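Local coordinates for protein peptidase M28 (Shewanella amazonensis SB2B, PDB 3IIB) that probably acts as a two-zinc metallopeptidase of family M28, with carboxypeptidase or dipeptidase activity, at residues Ala275-Ala280 against Ala421-Phe426; Lys8-Leu13 against Ala427-Asn432. One frame throughout, in Å; residues are numbered along the deposited sequence.

Interaction 1 (Ala275-Ala280 against Ala421-Phe426)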
loop_
_atom_site.group_PDB
_atom_site.type_symbol
_atom_site.label_atom_id
_atom_site.label_comp_id
_atom_site.label_asym_id
_atom_site.label_seq_id
_atom_site.Cartn_x
_atom_site.Cartn_y
_atom_site.Cartn_z
ATOM N N ALA A 275 4.110 22.201 -8.109
ATOM C CA ALA A 275 5.402 22.607 -7.562
ATOM C C ALA A 275 6.408 22.786 -8.648
ATOM O O ALA A 275 7.236 23.705 -8.578
ATOM C CB ALA A 275 5.910 21.582 -6.553
ATOM N N ILE A 276 6.364 21.908 -9.651
ATOM C CA ILE A 276 7.359 21.953 -10.726
ATOM C C ILE A 276 7.232 23.258 -11.478
ATOM O O ILE A 276 8.221 23.999 -11.634
ATOM C CB ILE A 276 7.205 20.739 -11.658
ATOM C CG1 ILE A 276 7.764 19.497 -10.973
ATOM C CG2 ILE A 276 7.909 20.980 -13.017
ATOM C CD1 ILE A 276 7.211 18.156 -11.534
ATOM N N VAL A 277 6.012 23.561 -11.955
ATOM C CA VAL A 277 5.836 24.787 -12.780
ATOM C C VAL A 277 5.959 26.072 -11.954
ATOM O O VAL A 277 6.583 27.061 -12.421
ATOM C CB VAL A 277 4.566 24.774 -13.661
ATOM C CG1 VAL A 277 4.581 23.534 -14.614
ATOM C CG2 VAL A 277 3.257 24.841 -12.833
ATOM N N THR A 278 5.485 26.056 -10.711
ATOM C CA THR A 278 5.605 27.251 -9.819
ATOM C C THR A 278 7.060 27.530 -9.453
ATOM O O THR A 278 7.521 28.668 -9.557
ATOM C CB THR A 278 4.758 27.117 -8.566
ATOM O OG1 THR A 278 3.399 26.885 -8.950
ATOM C CG2 THR A 278 4.814 28.405 -7.715
ATOM N N ALA A 279 7.782 26.497 -9.018
ATOM C CA ALA A 279 9.205 26.663 -8.706
ATOM C C ALA A 279 10.021 27.089 -9.924
ATOM O O ALA A 279 10.870 27.981 -9.810
ATOM C CB ALA A 279 9.813 25.369 -8.080
ATOM N N ALA A 280 9.773 26.477 -11.078
ATOM C CA ALA A 280 10.477 26.858 -12.328
ATOM C C ALA A 280 10.268 28.341 -12.632
ATOM O O ALA A 280 11.222 29.067 -12.936
ATOM C CB ALA A 280 10.034 25.975 -13.508
ATOM N N ALA A 421 14.181 21.933 -12.974
ATOM C CA ALA A 421 15.321 22.377 -13.802
ATOM C C ALA A 421 14.922 22.420 -15.252
ATOM O O ALA A 421 15.157 23.422 -15.923
ATOM C CB ALA A 421 16.554 21.456 -13.638
ATOM N N VAL A 422 14.292 21.349 -15.746
ATOM C CA VAL A 422 13.935 21.265 -17.175
ATOM C C VAL A 422 12.812 22.260 -17.540
ATOM O O VAL A 422 12.862 22.891 -18.600
ATOM C CB VAL A 422 13.510 19.855 -17.558
ATOM C CG1 VAL A 422 13.145 19.845 -19.046
ATOM C CG2 VAL A 422 14.672 18.887 -17.300
ATOM N N TYR A 423 11.806 22.435 -16.668
ATOM C CA TYR A 423 10.759 23.419 -16.950
ATOM C C TYR A 423 11.309 24.834 -16.926
ATOM O O TYR A 423 10.875 25.679 -17.704
ATOM C CB TYR A 423 9.540 23.306 -16.023
ATOM C CG TYR A 423 8.462 22.436 -16.632
ATOM C CD1 TYR A 423 8.509 21.048 -16.538
ATOM C CD2 TYR A 423 7.415 22.995 -17.359
ATOM C CE1 TYR A 423 7.524 20.262 -17.100
ATOM C CE2 TYR A 423 6.437 22.217 -17.940
ATOM C CZ TYR A 423 6.498 20.855 -17.840
ATOM O OH TYR A 423 5.501 20.085 -18.432
ATOM N N ALA A 424 12.256 25.094 -16.028
ATOM C CA ALA A 424 12.865 26.416 -15.959
ATOM C C ALA A 424 13.613 26.703 -17.267
ATOM O O ALA A 424 13.489 27.803 -17.836
ATOM C CB ALA A 424 13.751 26.547 -14.747
ATOM N N GLN A 425 14.373 25.728 -17.755
ATOM C CA GLN A 425 15.049 25.850 -19.029
ATOM C C GLN A 425 14.023 26.057 -20.159
ATOM O O GLN A 425 14.176 26.930 -21.016
ATOM C CB GLN A 425 15.897 24.614 -19.357
ATOM C CG GLN A 425 17.072 24.420 -18.408
ATOM C CD GLN A 425 18.068 23.375 -18.846
ATOM O OE1 GLN A 425 17.704 22.436 -19.540
ATOM N NE2 GLN A 425 19.338 23.554 -18.471
ATOM N N PHE A 426 13.005 25.193 -20.194
ATOM C CA PHE A 426 11.973 25.303 -21.220
ATOM C C PHE A 426 11.323 26.683 -21.216
ATOM O O PHE A 426 11.173 27.310 -22.281
ATOM C CB PHE A 426 10.909 24.210 -21.015
ATOM C CG PHE A 426 9.759 24.281 -21.981
ATOM C CD1 PHE A 426 9.864 23.709 -23.235
ATOM C CD2 PHE A 426 8.545 24.859 -21.621
ATOM C CE1 PHE A 426 8.797 23.734 -24.115
ATOM C CE2 PHE A 426 7.491 24.906 -22.518
ATOM C CZ PHE A 426 7.614 24.349 -23.756
#
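A280 and Y423 meet where helices 275-280 and 421-426 run closest together, and an alanine from each side makes that closeness possible. The methyl of A280 settles into the shallow hollow at the foot of the Y423 side chain: its CB lies 3.5 Å from the backbone N of A424 and 3.7 Å from Y423 CB. The other small bump, the CB of A424, passes beside it, 4.0 Å from A280 CB. With no longer side chain wedged in here, the CA atoms of A280 and A424 come to 4.4 Å and the helix axes to 8.3 Å, at 52° to each other.

One turn back along helix 275-280 the gap widens, and the Y423 ring fills it. I276 leans on the ring with its short branch. Its CG1 sits anti to the carbonyl carbon (chi1 -75°), leaving CG2 anti to the backbone N and reaching across, 3.6 Å from Y423 CD1; the two side chains cross obliquely. V277 lies alongside the tyrosine, pointing the same way, and lays CG1 over one face of the ring, 4.0 Å from Y423 CD2. L390 of strand 387-392 also touches the Y423 side chain.

All five residues are buried, the side-chain contacts are between carbon atoms, and fit is what joins them. This is helix-to-helix packing within the alpha/beta fold of the M28 zinc peptidases, close to the metal centre: the Y423 side chain comes within about 8 Å of that of the zinc ligand D331.

Interaction 2 (Lys8-Leu13 against Ala427-Asn432); sequences KVAEQL and AWVMAN
V9 and W428 are brought together by matching first torsions: each sends a group out anti to its own backbone N, CG1 of V9 and CG of W428 (chi1 -177°). The valine methyl thus meets the indole across a pair of nearly antiparallel helices, 8-13 and 427-432, whose axes pass 9.6 Å apart at 155°. It is a CH-pi contact. V9 CG1 stands 3.5 Å from the centroid of the five-membered ring, only 16° off its normal, and its nearest ring atom is W428 NE1 at 3.4 Å.

L13, one turn further along, takes the base of the tryptophan. Its CD1 approaches W428 CB to 3.4 Å, with the two side chains crossing at about a right angle. Between V9 and L13 in sequence, A10 has a methyl small enough to let V429 in, and its CB rests 4.1 Å from V429 CG2. I284 of helix 267-285 touches both L13 and W428, adding a third helix to the packing.

The polar corner of the buried indole is satisfied from the N-terminal helix, where N6 OD1 bonds to NE1. An alanine in place of W428 would probably leave N6 OD1 without that mate and open a gap beneath V9 CG1, although L13 could still rest on the remaining CB.

On the indole face opposite V9 lies N432. Its amide ND2 lies 3.0 Å above the ring plane, over the centre, and is held there by donating a 2.9 Å hydrogen bond to the carbonyl O of W428 itself.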
loop_
_atom_site.group_PDB
_atom_site.type_symbol
_atom_site.label_atom_id
_atom_site.label_comp_id
_atom_site.label_asym_id
_atom_site.label_seq_id
_atom_site.Cartn_x
_atom_site.Cartn_y
_atom_site.Cartn_z
ATOM N N LYS A 8 23.159 29.784 -21.549
ATOM C CA LYS A 8 23.893 29.858 -20.274
ATOM C C LYS A 8 22.961 30.203 -19.097
ATOM O O LYS A 8 23.119 29.670 -17.989
ATOM C CB LYS A 8 25.028 30.875 -20.339
ATOM C CG LYS A 8 25.963 30.772 -19.157
ATOM C CD LYS A 8 27.264 31.521 -19.389
ATOM C CE LYS A 8 28.349 31.076 -18.399
ATOM N NZ LYS A 8 28.870 29.699 -18.699
ATOM N N VAL A 9 21.993 31.086 -19.324
ATOM C CA VAL A 9 20.978 31.345 -18.298
ATOM C C VAL A 9 20.227 30.038 -18.002
ATOM O O VAL A 9 19.983 29.712 -16.853
ATOM C CB VAL A 9 19.994 32.420 -18.748
ATOM C CG1 VAL A 9 18.751 32.452 -17.837
ATOM C CG2 VAL A 9 20.712 33.763 -18.772
ATOM N N ALA A 10 19.883 29.281 -19.042
ATOM C CA ALA A 10 19.168 28.025 -18.840
ATOM C C ALA A 10 20.034 27.024 -18.032
ATOM O O ALA A 10 19.550 26.328 -17.167
ATOM C CB ALA A 10 18.783 27.434 -20.170
ATOM N N GLU A 11 21.318 26.972 -18.327
ATOM C CA GLU A 11 22.221 26.156 -17.522
ATOM C C GLU A 11 22.200 26.567 -16.039
ATOM O O GLU A 11 22.144 25.715 -15.152
ATOM C CB GLU A 11 23.627 26.205 -18.108
ATOM C CG GLU A 11 23.644 25.432 -19.387
ATOM C CD GLU A 11 24.879 25.615 -20.211
ATOM O OE1 GLU A 11 25.704 26.500 -19.895
ATOM O OE2 GLU A 11 24.994 24.855 -21.196
ATOM N N GLN A 12 22.197 27.879 -15.779
ATOM C CA GLN A 12 22.174 28.407 -14.425
ATOM C C GLN A 12 20.849 28.173 -13.726
ATOM O O GLN A 12 20.847 27.869 -12.520
ATOM C CB GLN A 12 22.536 29.876 -14.405
ATOM C CG GLN A 12 23.997 30.022 -14.696
ATOM C CD GLN A 12 24.448 31.384 -15.181
ATOM O OE1 GLN A 12 23.660 32.337 -15.273
ATOM N NE2 GLN A 12 25.766 31.495 -15.454
ATOM N N LEU A 13 19.745 28.269 -14.469
ATOM C CA LEU A 13 18.435 27.908 -13.920
ATOM C C LEU A 13 18.414 26.465 -13.447
ATOM O O LEU A 13 17.882 26.148 -12.367
ATOM C CB LEU A 13 17.310 28.175 -14.927
ATOM C CG LEU A 13 17.031 29.664 -15.203
ATOM C CD1 LEU A 13 16.180 29.829 -16.507
ATOM C CD2 LEU A 13 16.342 30.310 -13.965
ATOM N N ALA A 427 10.852 27.127 -20.063
ATOM C CA ALA A 427 10.129 28.386 -19.995
ATOM C C ALA A 427 11.076 29.537 -20.363
ATOM O O ALA A 427 10.694 30.403 -21.118
ATOM C CB ALA A 427 9.478 28.616 -18.637
ATOM N N TRP A 428 12.324 29.499 -19.904
ATOM C CA TRP A 428 13.266 30.559 -20.269
ATOM C C TRP A 428 13.601 30.541 -21.767
ATOM O O TRP A 428 13.509 31.563 -22.454
ATOM C CB TRP A 428 14.533 30.503 -19.428
ATOM C CG TRP A 428 15.426 31.616 -19.781
ATOM C CD1 TRP A 428 16.542 31.580 -20.561
ATOM C CD2 TRP A 428 15.228 32.979 -19.422
ATOM N NE1 TRP A 428 17.063 32.852 -20.708
ATOM C CE2 TRP A 428 16.275 33.725 -20.008
ATOM C CE3 TRP A 428 14.264 33.644 -18.663
ATOM C CZ2 TRP A 428 16.374 35.095 -19.855
ATOM C CZ3 TRP A 428 14.359 35.031 -18.546
ATOM C CH2 TRP A 428 15.406 35.723 -19.132
ATOM N N VAL A 429 14.020 29.403 -22.295
ATOM C CA VAL A 429 14.351 29.319 -23.704
ATOM C C VAL A 429 13.153 29.711 -24.584
ATOM O O VAL A 429 13.295 30.536 -25.503
ATOM C CB VAL A 429 14.916 27.918 -24.085
ATOM C CG1 VAL A 429 15.079 27.810 -25.579
ATOM C CG2 VAL A 429 16.297 27.690 -23.383
HETATM N N MSE A 430 11.959 29.213 -24.270
HETATM C CA MSE A 430 10.815 29.560 -25.073
HETATM C C MSE A 430 10.392 31.032 -24.946
HETATM O O MSE A 430 9.958 31.627 -25.946
HETATM C CB MSE A 430 9.610 28.669 -24.758
HETATM C CG MSE A 430 9.798 27.214 -25.084
HETATM SE SE MSE A 430 9.932 26.876 -26.999
HETATM C CE MSE A 430 11.581 26.870 -27.029
ATOM N N ALA A 431 10.533 31.615 -23.744
ATOM C CA ALA A 431 10.174 33.016 -23.527
ATOM C C ALA A 431 11.147 33.984 -24.174
ATOM O O ALA A 431 10.862 35.180 -24.240
ATOM C CB ALA A 431 10.051 33.341 -22.007
ATOM N N ASN A 432 12.276 33.459 -24.665
ATOM C CA ASN A 432 13.278 34.289 -25.348
ATOM C C ASN A 432 13.606 33.827 -26.787
ATOM O O ASN A 432 14.429 34.434 -27.483
ATOM C CB ASN A 432 14.513 34.361 -24.469
ATOM C CG ASN A 432 14.235 35.110 -23.186
ATOM O OD1 ASN A 432 14.131 36.323 -23.205
ATOM N ND2 ASN A 432 14.019 34.376 -22.067
#

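Overall arrangement
Helix 413-432 carries both contacts: 421-426 packs on helix 267-285 in interaction 1, and the next residues, 427-432, pack on helix 3-19 in interaction 2. The centres are 10 Å apart, and the surfaces join, with Q425 NE2 probably hydrogen-bonded to A10 O at 3.1 Å and A424 O packed against L13 CD1. Along the chain the order is 8-13, 275-280, 421-426, 427-432, so the N-terminal helix is drawn onto the C-terminal one across more than 400 residues. Interaction 1 lies nearer the two-zinc centre, and helix 267-285 also bears the ligand D269, whereas interaction 2 lies farther out, away from the metals.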